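PDB 3I44: aldehyde dehydrogenase from Bartonella henselae, which probably oxidises aldehydes to the corresponding carboxylic acids with nicotinamide adenine dinucleotide (NAD or NADP) as cofactor, as members of the aldehyde dehydrogenase family do. Local coordinates for residues S236-T250 and N259-G272. The protein carries 1 engineered substitution. Numbering follows the deposited sequence.
Engineered in segment 236-250: Glu242 (natural residue Gly).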
ATOM      1  N   SER A 236       0.276 -14.507   6.759  1.00 27.49           N
ATOM      2  CA  SER A 236       0.534 -13.071   6.744  1.00 28.38           C
ATOM      3  C   SER A 236       1.889 -12.707   7.342  1.00 27.74           C
ATOM      4  O   SER A 236       2.445 -11.663   7.030  1.00 27.76           O
ATOM      5  CB  SER A 236      -0.582 -12.319   7.449  1.00 28.98           C
ATOM      6  OG  SER A 236      -0.681 -12.791   8.764  1.00 32.54           O
ATOM      7  N   ALA A 237       2.448 -13.581   8.171  1.00 27.40           N
ATOM      8  CA  ALA A 237       3.758 -13.340   8.771  1.00 27.67           C
ATOM      9  C   ALA A 237       4.896 -14.128   8.113  1.00 27.84           C
ATOM     10  O   ALA A 237       6.043 -13.964   8.487  1.00 27.64           O
ATOM     11  CB  ALA A 237       3.706 -13.608  10.324  1.00 27.90           C
ATOM     12  N   HIS A 238       4.598 -14.956   7.113  1.00 28.25           N
ATOM     13  CA  HIS A 238       5.604 -15.867   6.588  1.00 28.25           C
ATOM     14  C   HIS A 238       6.656 -15.112   5.741  1.00 28.67           C
ATOM     15  O   HIS A 238       6.315 -14.292   4.892  1.00 28.88           O
ATOM     16  CB  HIS A 238       4.955 -16.980   5.773  1.00 28.16           C
ATOM     17  CG  HIS A 238       5.820 -18.180   5.602  1.00 27.19           C
ATOM     18  ND1 HIS A 238       6.880 -18.212   4.725  1.00 27.56           N
ATOM     19  CD2 HIS A 238       5.795 -19.389   6.209  1.00 28.52           C
ATOM     20  CE1 HIS A 238       7.470 -19.391   4.795  1.00 28.55           C
ATOM     21  NE2 HIS A 238       6.827 -20.127   5.684  1.00 28.11           N
ATOM     22  N   PRO A 239       7.939 -15.394   5.976  1.00 28.96           N
ATOM     23  CA  PRO A 239       8.975 -14.621   5.278  1.00 28.83           C
ATOM     24  C   PRO A 239       9.098 -14.910   3.766  1.00 27.99           C
ATOM     25  O   PRO A 239       9.632 -14.074   3.052  1.00 27.92           O
ATOM     26  CB  PRO A 239      10.268 -14.990   6.035  1.00 29.87           C
ATOM     27  CG  PRO A 239      10.004 -16.353   6.632  1.00 29.69           C
ATOM     28  CD  PRO A 239       8.503 -16.370   6.940  1.00 29.79           C
ATOM     29  N   ASP A 240       8.595 -16.045   3.287  1.00 26.73           N
ATOM     30  CA  ASP A 240       8.682 -16.383   1.857  1.00 26.94           C
ATOM     31  C   ASP A 240       7.483 -15.901   1.012  1.00 26.54           C
ATOM     32  O   ASP A 240       7.412 -16.212  -0.177  1.00 26.42           O
ATOM     33  CB  ASP A 240       8.824 -17.882   1.652  1.00 27.02           C
ATOM     34  CG  ASP A 240      10.164 -18.426   2.135  1.00 28.56           C
ATOM     35  OD1 ASP A 240      11.150 -17.691   2.185  1.00 30.26           O
ATOM     36  OD2 ASP A 240      10.213 -19.606   2.482  1.00 31.91           O
ATOM     37  N   LEU A 241       6.540 -15.178   1.619  1.00 25.38           N
ATOM     38  CA  LEU A 241       5.481 -14.535   0.831  1.00 25.22           C
ATOM     39  C   LEU A 241       5.775 -13.060   0.705  1.00 24.76           C
ATOM     40  O   LEU A 241       6.175 -12.404   1.671  1.00 24.32           O
ATOM     41  CB  LEU A 241       4.097 -14.757   1.436  1.00 25.35           C
ATOM     42  CG  LEU A 241       3.636 -16.211   1.594  1.00 25.27           C
ATOM     43  CD1 LEU A 241       2.184 -16.224   2.234  1.00 23.71           C
ATOM     44  CD2 LEU A 241       3.710 -16.973   0.282  1.00 23.64           C
ATOM     45  N   GLU A 242       5.582 -12.513  -0.481  1.00 23.89           N
ATOM     46  CA  GLU A 242       5.890 -11.107  -0.654  1.00 24.09           C
ATOM     47  C   GLU A 242       4.633 -10.206  -0.613  1.00 23.09           C
ATOM     48  O   GLU A 242       4.717  -8.977  -0.519  1.00 23.08           O
ATOM     49  CB  GLU A 242       6.793 -10.935  -1.870  1.00 25.50           C
ATOM     50  CG  GLU A 242       8.269 -10.453  -1.417  1.00 31.34           C
ATOM     51  CD  GLU A 242       8.321  -8.965  -1.550  1.00 38.32           C
ATOM     52  OE1 GLU A 242       8.078  -8.191  -0.568  1.00 34.68           O
ATOM     53  OE2 GLU A 242       8.481  -8.579  -2.752  1.00 47.60           O
ATOM     54  N   MET A 243       3.468 -10.833  -0.589  1.00 22.20           N
ATOM     55  CA  MET A 243       2.209 -10.103  -0.580  1.00 21.85           C
ATOM     56  C   MET A 243       1.106 -10.928  -0.003  1.00 22.05           C
ATOM     57  O   MET A 243       1.084 -12.141  -0.180  1.00 22.38           O
ATOM     58  CB  MET A 243       1.828  -9.727  -2.014  1.00 22.47           C
ATOM     59  CG  MET A 243       0.393  -9.273  -2.181  1.00 24.03           C
ATOM     60  SD  MET A 243       0.197  -8.744  -3.825  1.00 30.06           S
ATOM     61  CE  MET A 243      -1.571  -8.248  -3.843  1.00 23.15           C
ATOM     62  N   ILE A 244       0.175 -10.259   0.675  1.00 21.89           N
ATOM     63  CA  ILE A 244      -1.055 -10.876   1.133  1.00 22.45           C
ATOM     64  C   ILE A 244      -2.238 -10.096   0.572  1.00 21.39           C
ATOM     65  O   ILE A 244      -2.313  -8.875   0.784  1.00 20.53           O
ATOM     66  CB  ILE A 244      -1.211 -10.841   2.653  1.00 23.34           C
ATOM     67  CG1 ILE A 244      -0.175 -11.744   3.279  1.00 26.38           C
ATOM     68  CG2 ILE A 244      -2.609 -11.383   3.061  1.00 23.59           C
ATOM     69  CD1 ILE A 244      -0.396 -13.195   2.999  1.00 31.21           C
ATOM     70  N   SER A 245      -3.130 -10.817  -0.122  1.00 20.23           N
ATOM     71  CA  SER A 245      -4.413 -10.283  -0.558  1.00 20.68           C
ATOM     72  C   SER A 245      -5.508 -10.860   0.321  1.00 20.52           C
ATOM     73  O   SER A 245      -5.746 -12.052   0.305  1.00 19.33           O
ATOM     74  CB  SER A 245      -4.688 -10.587  -2.029  1.00 19.91           C
ATOM     75  OG  SER A 245      -5.871  -9.917  -2.411  1.00 20.36           O
ATOM     76  N   PHE A 246      -6.197  -9.990   1.056  1.00 20.19           N
ATOM     77  CA  PHE A 246      -7.177 -10.431   2.028  1.00 20.74           C
ATOM     78  C   PHE A 246      -8.531  -9.737   1.851  1.00 19.76           C
ATOM     79  O   PHE A 246      -8.606  -8.541   1.707  1.00 18.69           O
ATOM     80  CB  PHE A 246      -6.645 -10.190   3.463  1.00 20.58           C
ATOM     81  CG  PHE A 246      -7.666 -10.427   4.548  1.00 20.51           C
ATOM     82  CD1 PHE A 246      -7.778 -11.662   5.151  1.00 20.82           C
ATOM     83  CD2 PHE A 246      -8.503  -9.417   4.965  1.00 19.82           C
ATOM     84  CE1 PHE A 246      -8.720 -11.878   6.147  1.00 22.91           C
ATOM     85  CE2 PHE A 246      -9.427  -9.617   5.955  1.00 21.69           C
ATOM     86  CZ  PHE A 246      -9.556 -10.859   6.531  1.00 23.72           C
ATOM     87  N   THR A 247      -9.580 -10.533   1.832  1.00 20.14           N
ATOM     88  CA  THR A 247     -10.957 -10.034   1.837  1.00 20.18           C
ATOM     89  C   THR A 247     -11.641 -10.612   3.081  1.00 20.32           C
ATOM     90  O   THR A 247     -11.589 -11.813   3.314  1.00 18.70           O
ATOM     91  CB  THR A 247     -11.697 -10.490   0.578  1.00 20.52           C
ATOM     92  OG1 THR A 247     -11.026  -9.946  -0.568  1.00 20.68           O
ATOM     93  CG2 THR A 247     -13.154 -10.043   0.595  1.00 19.87           C
ATOM     94  N   GLY A 248     -12.229  -9.741   3.886  1.00 21.80           N
ATOM     95  CA  GLY A 248     -12.832 -10.156   5.165  1.00 22.93           C
ATOM     96  C   GLY A 248     -13.181  -8.989   6.070  1.00 23.04           C
ATOM     97  O   GLY A 248     -13.353  -7.884   5.601  1.00 23.22           O
ATOM     98  N   SER A 249     -13.278  -9.229   7.382  1.00 23.33           N
ATOM     99  CA  SER A 249     -13.743  -8.189   8.304  1.00 23.34           C
ATOM    100  C   SER A 249     -12.627  -7.211   8.521  1.00 23.85           C
ATOM    101  O   SER A 249     -11.444  -7.568   8.417  1.00 24.69           O
ATOM    102  CB  SER A 249     -14.152  -8.775   9.665  1.00 23.28           C
ATOM    103  OG  SER A 249     -13.013  -9.402  10.267  1.00 23.74           O
ATOM    104  N   THR A 250     -13.014  -5.988   8.863  1.00 23.98           N
ATOM    105  CA  THR A 250     -12.079  -4.936   9.211  1.00 24.20           C
ATOM    106  C   THR A 250     -11.192  -5.359  10.379  1.00 25.31           C
ATOM    107  O   THR A 250      -9.975  -5.089  10.363  1.00 24.11           O
ATOM    108  CB  THR A 250     -12.869  -3.616   9.518  1.00 24.28           C
ATOM    109  OG1 THR A 250     -13.524  -3.190   8.322  1.00 24.06           O
ATOM    110  CG2 THR A 250     -11.976  -2.506  10.013  1.00 22.02           C
ATOM    111  N   ASN A 259       0.581  -8.398  11.304  1.00 24.63           N
ATOM    112  CA  ASN A 259       1.453  -9.567  11.132  1.00 25.64           C
ATOM    113  C   ASN A 259       2.390  -9.417   9.939  1.00 25.57           C
ATOM    114  O   ASN A 259       3.536  -9.887   9.985  1.00 25.62           O
ATOM    115  CB  ASN A 259       0.620 -10.852  10.987  1.00 26.76           C
ATOM    116  CG  ASN A 259      -0.106 -11.229  12.294  1.00 29.65           C
ATOM    117  OD1 ASN A 259       0.397 -10.957  13.368  1.00 33.17           O
ATOM    118  ND2 ASN A 259      -1.282 -11.825  12.189  1.00 32.98           N
ATOM    119  N   ALA A 260       1.917  -8.733   8.888  1.00 24.73           N
ATOM    120  CA  ALA A 260       2.681  -8.581   7.644  1.00 24.32           C
ATOM    121  C   ALA A 260       3.806  -7.541   7.743  1.00 24.24           C
ATOM    122  O   ALA A 260       4.743  -7.554   6.946  1.00 23.42           O
ATOM    123  CB  ALA A 260       1.721  -8.217   6.488  1.00 23.96           C
ATOM    124  N   SER A 261       3.693  -6.623   8.699  1.00 24.69           N
ATOM    125  CA  SER A 261       4.577  -5.469   8.761  1.00 25.52           C
ATOM    126  C   SER A 261       6.031  -5.854   9.041  1.00 25.65           C
ATOM    127  O   SER A 261       6.956  -5.219   8.531  1.00 25.81           O
ATOM    128  CB  SER A 261       4.062  -4.487   9.808  1.00 25.63           C
ATOM    129  OG  SER A 261       4.147  -5.119  11.074  1.00 30.56           O
ATOM    130  N   ASN A 262       6.258  -6.915   9.806  1.00 26.06           N
ATOM    131  CA  ASN A 262       7.640  -7.327  10.065  1.00 27.32           C
ATOM    132  C   ASN A 262       8.412  -7.848   8.820  1.00 26.69           C
ATOM    133  O   ASN A 262       9.631  -7.906   8.841  1.00 27.71           O
ATOM    134  CB  ASN A 262       7.699  -8.372  11.171  1.00 28.03           C
ATOM    135  CG  ASN A 262       8.993  -8.305  11.941  1.00 33.82           C
ATOM    136  OD1 ASN A 262       9.919  -9.105  11.712  1.00 37.83           O
ATOM    137  ND2 ASN A 262       9.088  -7.317  12.846  1.00 40.06           N
ATOM    138  N   THR A 263       7.730  -8.249   7.753  1.00 24.85           N
ATOM    139  CA  THR A 263       8.434  -8.592   6.522  1.00 23.96           C
ATOM    140  C   THR A 263       8.146  -7.576   5.388  1.00 22.77           C
ATOM    141  O   THR A 263       8.522  -7.814   4.253  1.00 21.96           O
ATOM    142  CB  THR A 263       8.103  -9.998   6.086  1.00 23.88           C
ATOM    143  OG1 THR A 263       6.684 -10.146   6.049  1.00 25.86           O
ATOM    144  CG2 THR A 263       8.707 -11.030   7.065  1.00 25.81           C
ATOM    145  N   LEU A 264       7.501  -6.456   5.718  1.00 22.05           N
ATOM    146  CA  LEU A 264       7.211  -5.391   4.758  1.00 22.65           C
ATOM    147  C   LEU A 264       6.551  -5.905   3.464  1.00 22.90           C
ATOM    148  O   LEU A 264       6.922  -5.505   2.362  1.00 24.02           O
ATOM    149  CB  LEU A 264       8.494  -4.641   4.438  1.00 22.40           C
ATOM    150  CG  LEU A 264       9.079  -3.915   5.656  1.00 21.62           C
ATOM    151  CD1 LEU A 264      10.550  -3.526   5.444  1.00 20.66           C
ATOM    152  CD2 LEU A 264       8.201  -2.698   6.013  1.00 19.93           C
ATOM    153  N   LYS A 265       5.603  -6.828   3.625  1.00 22.14           N
ATOM    154  CA  LYS A 265       4.801  -7.336   2.500  1.00 22.16           C
ATOM    155  C   LYS A 265       3.917  -6.237   1.957  1.00 21.08           C
ATOM    156  O   LYS A 265       3.515  -5.323   2.672  1.00 21.54           O
ATOM    157  CB  LYS A 265       3.892  -8.484   2.950  1.00 22.24           C
ATOM    158  CG  LYS A 265       4.578  -9.722   3.399  1.00 22.48           C
ATOM    159  CD  LYS A 265       3.531 -10.715   3.852  1.00 24.44           C
ATOM    160  CE  LYS A 265       4.102 -12.063   4.209  1.00 25.19           C
ATOM    161  NZ  LYS A 265       5.131 -11.981   5.179  1.00 25.50           N
ATOM    162  N   ARG A 266       3.609  -6.311   0.680  1.00 21.02           N
ATOM    163  CA  ARG A 266       2.448  -5.582   0.193  1.00 19.91           C
ATOM    164  C   ARG A 266       1.185  -6.223   0.790  1.00 19.12           C
ATOM    165  O   ARG A 266       0.998  -7.448   0.759  1.00 18.07           O
ATOM    166  CB  ARG A 266       2.399  -5.592  -1.343  1.00 19.59           C
ATOM    167  CG  ARG A 266       1.083  -5.007  -1.892  1.00 20.42           C
ATOM    168  CD  ARG A 266       1.114  -4.980  -3.392  1.00 21.42           C
ATOM    169  NE  ARG A 266       1.993  -3.935  -3.913  1.00 19.75           N
ATOM    170  CZ  ARG A 266       2.435  -3.897  -5.167  1.00 23.93           C
ATOM    171  NH1 ARG A 266       2.127  -4.876  -6.023  1.00 24.51           N
ATOM    172  NH2 ARG A 266       3.218  -2.911  -5.556  1.00 21.23           N
ATOM    173  N   VAL A 267       0.309  -5.391   1.334  1.00 19.33           N
ATOM    174  CA  VAL A 267      -0.917  -5.872   1.905  1.00 18.80           C
ATOM    175  C   VAL A 267      -2.090  -5.209   1.198  1.00 19.10           C
ATOM    176  O   VAL A 267      -2.230  -3.980   1.227  1.00 18.27           O
ATOM    177  CB  VAL A 267      -0.958  -5.583   3.433  1.00 20.47           C
ATOM    178  CG1 VAL A 267      -2.308  -6.023   4.017  1.00 19.75           C
ATOM    179  CG2 VAL A 267       0.240  -6.281   4.142  1.00 17.94           C
ATOM    180  N   CYS A 268      -2.917  -6.013   0.531  1.00 18.62           N
ATOM    181  CA  CYS A 268      -4.109  -5.494  -0.152  1.00 19.65           C
ATOM    182  C   CYS A 268      -5.390  -5.992   0.559  1.00 18.78           C
ATOM    183  O   CYS A 268      -5.620  -7.184   0.670  1.00 19.25           O
ATOM    184  CB  CYS A 268      -4.092  -5.900  -1.640  1.00 19.56           C
ATOM    185  SG  CYS A 268      -2.719  -5.119  -2.493  1.00 20.95           S
ATOM    186  N   LEU A 269      -6.180  -5.064   1.080  1.00 19.12           N
ATOM    187  CA  LEU A 269      -7.333  -5.399   1.931  1.00 18.28           C
ATOM    188  C   LEU A 269      -8.683  -4.980   1.305  1.00 19.48           C
ATOM    189  O   LEU A 269      -8.855  -3.796   0.913  1.00 18.00           O
ATOM    190  CB  LEU A 269      -7.189  -4.658   3.276  1.00 18.26           C
ATOM    191  CG  LEU A 269      -5.951  -4.960   4.116  1.00 18.67           C
ATOM    192  CD1 LEU A 269      -5.902  -4.143   5.418  1.00 19.71           C
ATOM    193  CD2 LEU A 269      -5.836  -6.484   4.434  1.00 18.35           C
ATOM    194  N   GLU A 270      -9.624  -5.929   1.278  1.00 18.85           N
ATOM    195  CA  GLU A 270     -11.030  -5.675   0.932  1.00 20.19           C
ATOM    196  C   GLU A 270     -11.857  -5.999   2.192  1.00 19.40           C
ATOM    197  O   GLU A 270     -11.991  -7.185   2.569  1.00 18.29           O
ATOM    198  CB  GLU A 270     -11.463  -6.593  -0.208  1.00 20.46           C
ATOM    199  CG  GLU A 270     -10.819  -6.311  -1.580  1.00 21.47           C
ATOM    200  CD  GLU A 270     -11.510  -5.193  -2.350  1.00 24.93           C
ATOM    201  OE1 GLU A 270     -12.599  -4.747  -1.896  1.00 28.45           O
ATOM    202  OE2 GLU A 270     -10.966  -4.765  -3.409  1.00 21.18           O
ATOM    203  N   LEU A 271     -12.334  -4.958   2.859  1.00 18.84           N
ATOM    204  CA  LEU A 271     -12.945  -5.110   4.190  1.00 19.55           C
ATOM    205  C   LEU A 271     -14.453  -4.756   4.181  1.00 20.17           C
ATOM    206  O   LEU A 271     -15.099  -4.743   3.131  1.00 19.25           O
ATOM    207  CB  LEU A 271     -12.168  -4.278   5.224  1.00 19.00           C
ATOM    208  CG  LEU A 271     -10.652  -4.532   5.192  1.00 18.95           C
ATOM    209  CD1 LEU A 271      -9.832  -3.664   6.169  1.00 15.61           C
ATOM    210  CD2 LEU A 271     -10.328  -5.993   5.383  1.00 15.68           C
ATOM    211  N   GLY A 272     -15.014  -4.454   5.344  1.00 20.92           N
ATOM    212  CA  GLY A 272     -16.450  -4.247   5.430  1.00 21.60           C
ATOM    213  C   GLY A 272     -16.904  -2.856   5.030  1.00 21.30           C
ATOM    214  O   GLY A 272     -16.112  -2.010   4.612  1.00 21.17           O
TER
HETATM  215  O   HOH W   1       8.135 -10.421   2.614  1.00 33.99           O
HETATM  216  O   HOH W   2       9.387  -7.401   1.629  1.00 24.47           O
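Extended from CB to CE and bent at its final torsion (chi4 55°), the side chain of Lys265 runs past Leu241 and delivers its ammonium to the carbonyls of Ser236, in the last turn of helix 228-237, and of His238 beyond it. Lys265 NZ donates a hydrogen bond to His238 O (2.6 Å), from above the carbonyl plane, and a weak one to Ser236 O; it also donates to Thr263 OG1, 2.6 Å from NZ. One buried amine thus joins the end of helix 228-237, the loop after it and the 261-264 turn, just before strand 266-270. Beyond it the strands run nearly parallel, their axes 10° apart, and six backbone bonds alternate from Arg266 N to Glu242 O through to Gly248 N to Glu270 O; the straightest is Phe246 N to Cys268 O, 2.9 Å at 176°. Met243, its chain fully extended, stretches its thioether along the face shared with Ser245 and Thr247, Met243 CE meeting Cys268 SG at 3.6 Å. On the other face Leu271 CD2 meets the Phe246 ring edge in plane, 3.8 Å from CE2, while helix 250-261 packs on the same ring through Ala252 and Ile256. Strands 243-247 and 266-270 and that helix form a beta-alpha-beta crossover, consistent with the Rossmann-like cofactor-binding domain of aldehyde dehydrogenases.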